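Local coordinates for FKBP-type peptidyl-prolyl cis-trans isomerase fkpA (Escherichia coli, PDB 1Q6H), which catalyses the cis-trans isomerisation of peptide bonds preceding proline in the periplasm, speeding protein folding, and also acts as a chaperone, at the interface of chains A and B. Numbering follows the deposited sequence. Chains: chain A/B, FKBP-type peptidyl-prolyl cis-trans isomerase fkpA.

Contacts 1 and 2 are neighbouring patches of one two-fold symmetric interface, their C-alpha centres about 8 Å apart. A:Thr76 belongs to both. On chain B each draws mainly on helix 19-43, contact 1 through B:Lys22, B:Tyr25, B:Ala26 and B:Ala29, contact 2 through B:Asp19, B:Asp20, B:Ser23, B:Ala24 and B:Leu27. Chain A answers with the start of its long helix 70-112, joined by helix 51-62 and the loop at 66-68 in contact 1 and by A:Leu49 in contact 2. With the twin patches, the helical N-terminal parts interlock, while the C-terminal FKBP domains lie far apart at the ends of the long helices.

Contact 1: the interface of chains A and B. Residues chain A 53, 57, 66-68, 73, 76; chain B 16, 22, 25-26, 29.
B:Tyr25 reaches from helix 19-43 into chain A and ends on the backbone of A:Lys67, whose N-H donates to the phenol OH over 2.8 Å in a nearly straight bond, 165° at the hydrogen. The ring is sent there by a first torsion that puts CG anti to the backbone N (chi1 -172°). Behind this loop, A:Ser66 OG ties its turn together, giving a hydrogen bond to A:Leu68 O, in the carbonyl plane on a lone pair, and taking one from A:Leu68 N; this second-shell pair likely steadies the N-H that meets the tyrosine.

Both faces of the B:Tyr25 ring are covered. A:Gly57 CA sits over the centre of one, 3.7 Å from the centroid, in a CH-pi contact that the missing side chain allows. B:Phe16 CZ lies over the rim of the other. The A:Lys67 chain crosses the phenol end at about a right angle, its CB 3.8 Å from B:Tyr25 CZ. Meanwhile B:Phe16 points its edge at the amide oxygen of A:Gln53, with CE1 3.4 Å from OE1 and the amide and ring planes 75° apart.

Aliphatic packing continues from there. A:Leu68 splits its branches: CD1 touches B:Tyr25 CD1 at 3.9 Å and also B:Ala26 CB, whereas CD2 meets B:Lys22 CE and B:Phe16 CE2. The methyl CG2 of A:Thr76 rests on B:Ala26 CB at 3.6 Å. Tightest is A:Ile73 CD1 against B:Ala29 CB at 3.4 Å, a slightly compressed methyl pair.

An alanine in place of B:Tyr25 would probably leave the A:Lys67 N-H without its phenol mate and open a gap between A:Gly57 and B:Phe16. The patch packs helix 19-43 of one chain against helix 51-62, the 66-68 loop and helix 70-112 of the other, and with its two-fold twin it probably holds the FkpA dimer of the deposited assembly together.

Contact 2: the interface of chains A and B. Residues chain A 49, 76-77, 80, 83; chain B 19-20, 23-24, 27.
A:Arg83 reaches out from helix 70-112, roughly across its axis, to two acidic residues at the start of helix 19-43 of chain B, forming salt bridges with B:Asp19 and B:Asp20. Its chain is straight from CG to NE, with CG anti to the backbone N (chi1 174°), which carries the guanidinium to the carboxylates. NH1 and NH2 grip B:Asp20 OD1 end-on, each at 2.9 Å, with the two flat groups nearly coplanar, 17° apart. NH2 meets B:Asp20 OD1 on its syn lone pair, while NH1 comes nearly along the C-O axis. NH1 also bonds B:Asp19 OD2 at 3.1 Å, here from above the carboxylate plane, with the planes 45° apart. By spanning both carboxylates, the guanidinium probably offsets the repulsion between these neighbouring acids.

Apolar groups pack beside this charged cluster. A:Leu49 CD1 presses on B:Leu27 CD1 at 3.5 Å, a tight methyl contact between side chains crossing at about a right angle, while its CD2 meets B:Ser23 CB and B:Asp20 CA. On the other side of B:Leu27, A:Leu77 CD2 touches CG at 3.9 Å. One face of the A:Phe80 ring takes both B:Ser23 CB, 3.5 Å from A:Phe80 CD1, and B:Leu27 CD1, near CE2.

A water bridges the chains, within hydrogen-bonding distance of B:Asp19 OD1 and B:Ser23 OG, and it lies 2.9 Å from the backbone carbonyl A:Thr76 O.

Contact 1: the interface of chains A and B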
loop_
_atom_site.group_PDB
_atom_site.type_symbol
_atom_site.label_atom_id
_atom_site.label_comp_id
_atom_site.label_asym_id
_atom_site.label_seq_id
_atom_site.Cartn_x
_atom_site.Cartn_y
_atom_site.Cartn_z
ATOM N N GLN A 53 -8.496 -12.727 20.910
ATOM C CA GLN A 53 -7.952 -11.436 21.231
ATOM C C GLN A 53 -8.111 -10.533 20.031
ATOM O O GLN A 53 -8.299 -9.346 20.173
ATOM C CB GLN A 53 -6.472 -11.569 21.597
ATOM C CG GLN A 53 -6.231 -12.196 22.935
ATOM C CD GLN A 53 -6.623 -11.316 24.102
ATOM O OE1 GLN A 53 -6.839 -10.106 23.938
ATOM N NE2 GLN A 53 -6.681 -11.911 25.299
ATOM N N GLY A 57 -9.963 -6.927 20.332
ATOM C CA GLY A 57 -9.410 -5.669 19.884
ATOM C C GLY A 57 -10.351 -4.925 18.947
ATOM O O GLY A 57 -10.541 -3.706 19.059
ATOM N N SER A 66 -10.256 0.692 23.601
ATOM C CA SER A 66 -9.096 -0.147 23.373
ATOM C C SER A 66 -8.146 -0.174 24.576
ATOM O O SER A 66 -7.824 0.875 25.155
ATOM C CB SER A 66 -8.319 0.363 22.192
ATOM O OG SER A 66 -7.104 -0.372 22.096
ATOM N N LYS A 67 -7.684 -1.374 24.929
ATOM C CA LYS A 67 -6.743 -1.553 26.023
ATOM C C LYS A 67 -5.367 -1.052 25.609
ATOM O O LYS A 67 -4.470 -0.918 26.426
ATOM C CB LYS A 67 -6.654 -3.027 26.445
ATOM C CG LYS A 67 -7.900 -3.521 27.145
ATOM C CD LYS A 67 -7.910 -5.051 27.306
ATOM C CE LYS A 67 -9.063 -5.502 28.208
ATOM N NZ LYS A 67 -10.390 -5.021 27.702
ATOM N N LEU A 68 -5.225 -0.734 24.336
ATOM C CA LEU A 68 -3.997 -0.160 23.847
ATOM C C LEU A 68 -4.261 1.225 23.271
ATOM O O LEU A 68 -5.158 1.386 22.448
ATOM C CB LEU A 68 -3.434 -1.070 22.749
ATOM C CG LEU A 68 -2.991 -2.458 23.201
ATOM C CD1 LEU A 68 -2.443 -3.253 21.994
ATOM C CD2 LEU A 68 -1.963 -2.377 24.299
ATOM N N ILE A 73 -0.688 0.672 20.100
ATOM C CA ILE A 73 -1.067 -0.093 18.927
ATOM C C ILE A 73 0.054 -0.017 17.889
ATOM O O ILE A 73 0.501 -1.058 17.387
ATOM C CB ILE A 73 -2.349 0.432 18.330
ATOM C CG1 ILE A 73 -3.545 0.050 19.208
ATOM C CG2 ILE A 73 -2.532 -0.088 16.933
ATOM C CD1 ILE A 73 -4.823 0.468 18.633
ATOM N N THR A 76 3.239 -1.848 18.981
ATOM C CA THR A 76 3.027 -3.278 18.941
ATOM C C THR A 76 3.070 -3.750 17.496
ATOM O O THR A 76 3.781 -4.692 17.148
ATOM C CB THR A 76 1.706 -3.608 19.586
ATOM O OG1 THR A 76 1.734 -3.221 20.967
ATOM C CG2 THR A 76 1.478 -5.103 19.612
ATOM N N PHE B 16 -1.965 -8.989 28.728
ATOM C CA PHE B 16 -1.600 -9.918 27.655
ATOM C C PHE B 16 -0.473 -10.854 28.065
ATOM O O PHE B 16 0.594 -10.416 28.482
ATOM C CB PHE B 16 -1.220 -9.158 26.404
ATOM C CG PHE B 16 -2.294 -8.244 25.932
ATOM C CD1 PHE B 16 -3.461 -8.753 25.412
ATOM C CD2 PHE B 16 -2.153 -6.878 26.042
ATOM C CE1 PHE B 16 -4.462 -7.911 24.972
ATOM C CE2 PHE B 16 -3.145 -6.043 25.620
ATOM C CZ PHE B 16 -4.304 -6.562 25.077
ATOM N N LYS B 22 -1.060 -10.117 22.377
ATOM C CA LYS B 22 -0.945 -8.659 22.265
ATOM C C LYS B 22 -0.998 -8.187 20.815
ATOM O O LYS B 22 -1.680 -7.231 20.510
ATOM C CB LYS B 22 0.333 -8.153 22.932
ATOM C CG LYS B 22 0.370 -6.643 23.077
ATOM C CD LYS B 22 1.505 -6.165 23.968
ATOM C CE LYS B 22 1.350 -4.690 24.243
ATOM N NZ LYS B 22 2.601 -4.067 24.733
ATOM N N TYR B 25 -4.457 -8.513 19.406
ATOM C CA TYR B 25 -5.318 -7.470 19.926
ATOM C C TYR B 25 -5.022 -6.167 19.189
ATOM O O TYR B 25 -5.933 -5.463 18.789
ATOM C CB TYR B 25 -5.126 -7.304 21.417
ATOM C CG TYR B 25 -6.120 -6.377 22.063
ATOM C CD1 TYR B 25 -5.908 -4.998 22.069
ATOM C CD2 TYR B 25 -7.257 -6.869 22.700
ATOM C CE1 TYR B 25 -6.822 -4.133 22.674
ATOM C CE2 TYR B 25 -8.163 -6.015 23.318
ATOM C CZ TYR B 25 -7.927 -4.638 23.303
ATOM O OH TYR B 25 -8.811 -3.760 23.896
ATOM N N ALA B 26 -3.745 -5.870 19.009
ATOM C CA ALA B 26 -3.343 -4.646 18.350
ATOM C C ALA B 26 -3.865 -4.627 16.934
ATOM O O ALA B 26 -4.403 -3.608 16.482
ATOM C CB ALA B 26 -1.873 -4.512 18.365
ATOM N N ALA B 29 -7.622 -4.008 17.117
ATOM C CA ALA B 29 -7.900 -2.623 17.479
ATOM C C ALA B 29 -7.667 -1.727 16.272
ATOM O O ALA B 29 -8.392 -0.772 16.032
ATOM C CB ALA B 29 -6.997 -2.205 18.666
#

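Contact 2: the interface of chains A and B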
loop_
_atom_site.group_PDB
_atom_site.type_symbol
_atom_site.label_atom_id
_atom_site.label_comp_id
_atom_site.label_asym_id
_atom_site.label_seq_id
_atom_site.Cartn_x
_atom_site.Cartn_y
_atom_site.Cartn_z
ATOM N N LEU A 49 -1.662 -16.106 15.523
ATOM C CA LEU A 49 -2.211 -15.133 16.458
ATOM C C LEU A 49 -3.469 -15.673 17.118
ATOM O O LEU A 49 -4.140 -16.531 16.583
ATOM C CB LEU A 49 -2.551 -13.835 15.718
ATOM C CG LEU A 49 -1.386 -13.041 15.148
ATOM C CD1 LEU A 49 -1.881 -11.731 14.564
ATOM C CD2 LEU A 49 -0.345 -12.743 16.203
ATOM N N THR A 76 3.239 -1.848 18.981
ATOM C CA THR A 76 3.027 -3.278 18.941
ATOM C C THR A 76 3.070 -3.750 17.496
ATOM O O THR A 76 3.781 -4.692 17.148
ATOM C CB THR A 76 1.706 -3.608 19.586
ATOM O OG1 THR A 76 1.734 -3.221 20.967
ATOM C CG2 THR A 76 1.478 -5.103 19.612
ATOM N N LEU A 77 2.360 -3.063 16.627
ATOM C CA LEU A 77 2.368 -3.464 15.234
ATOM C C LEU A 77 3.718 -3.313 14.560
ATOM O O LEU A 77 4.032 -4.090 13.660
ATOM C CB LEU A 77 1.297 -2.753 14.426
ATOM C CG LEU A 77 -0.134 -3.021 14.884
ATOM C CD1 LEU A 77 -1.071 -2.334 13.957
ATOM C CD2 LEU A 77 -0.443 -4.490 14.956
ATOM N N PHE A 80 5.515 -6.322 15.604
ATOM C CA PHE A 80 4.933 -7.460 14.912
ATOM C C PHE A 80 5.415 -7.544 13.467
ATOM O O PHE A 80 5.723 -8.635 12.989
ATOM C CB PHE A 80 3.394 -7.444 14.961
ATOM C CG PHE A 80 2.767 -8.684 14.415
ATOM C CD1 PHE A 80 2.945 -9.903 15.060
ATOM C CD2 PHE A 80 2.034 -8.651 13.236
ATOM C CE1 PHE A 80 2.408 -11.050 14.554
ATOM C CE2 PHE A 80 1.492 -9.803 12.718
ATOM C CZ PHE A 80 1.674 -11.014 13.374
ATOM N N ARG A 83 8.697 -9.173 13.444
ATOM C CA ARG A 83 8.584 -10.596 13.732
ATOM C C ARG A 83 8.212 -11.332 12.462
ATOM O O ARG A 83 8.791 -12.398 12.109
ATOM C CB ARG A 83 7.510 -10.842 14.773
ATOM C CG ARG A 83 7.213 -12.285 15.046
ATOM C CD ARG A 83 6.156 -12.470 16.113
ATOM N NE ARG A 83 5.808 -13.862 16.280
ATOM C CZ ARG A 83 4.735 -14.302 16.919
ATOM N NH1 ARG A 83 3.872 -13.455 17.453
ATOM N NH2 ARG A 83 4.506 -15.601 17.003
ATOM N N ASP B 19 2.967 -12.447 22.858
ATOM C CA ASP B 19 2.797 -11.667 21.635
ATOM C C ASP B 19 1.650 -12.163 20.768
ATOM O O ASP B 19 0.958 -11.365 20.130
ATOM C CB ASP B 19 4.075 -11.607 20.813
ATOM C CG ASP B 19 4.032 -10.501 19.776
ATOM O OD1 ASP B 19 3.515 -9.415 20.124
ATOM O OD2 ASP B 19 4.449 -10.631 18.594
ATOM N N ASP B 20 1.403 -13.467 20.758
ATOM C CA ASP B 20 0.301 -13.963 19.954
ATOM C C ASP B 20 -0.998 -13.370 20.454
ATOM O O ASP B 20 -1.962 -13.279 19.709
ATOM C CB ASP B 20 0.220 -15.471 19.980
ATOM C CG ASP B 20 1.309 -16.113 19.177
ATOM O OD1 ASP B 20 1.982 -15.406 18.378
ATOM O OD2 ASP B 20 1.549 -17.324 19.287
ATOM N N SER B 23 -0.295 -8.879 19.929
ATOM C CA SER B 23 -0.249 -8.492 18.540
ATOM C C SER B 23 -1.577 -8.710 17.889
ATOM O O SER B 23 -2.011 -7.880 17.086
ATOM C CB SER B 23 0.852 -9.238 17.797
ATOM O OG SER B 23 2.102 -8.779 18.249
ATOM N N ALA B 24 -2.241 -9.813 18.222
ATOM C CA ALA B 24 -3.593 -10.009 17.727
ATOM C C ALA B 24 -4.473 -8.838 18.119
ATOM O O ALA B 24 -5.198 -8.293 17.290
ATOM C CB ALA B 24 -4.192 -11.254 18.278
ATOM N N LEU B 27 -3.718 -5.754 16.236
ATOM C CA LEU B 27 -4.176 -5.872 14.880
ATOM C C LEU B 27 -5.675 -5.643 14.825
ATOM O O LEU B 27 -6.143 -4.887 13.990
ATOM C CB LEU B 27 -3.829 -7.257 14.301
ATOM C CG LEU B 27 -2.630 -7.297 13.386
ATOM C CD1 LEU B 27 -2.398 -8.749 12.852
ATOM C CD2 LEU B 27 -2.812 -6.338 12.235
HETATM O O HOH W 1 4.437 -6.991 18.835
#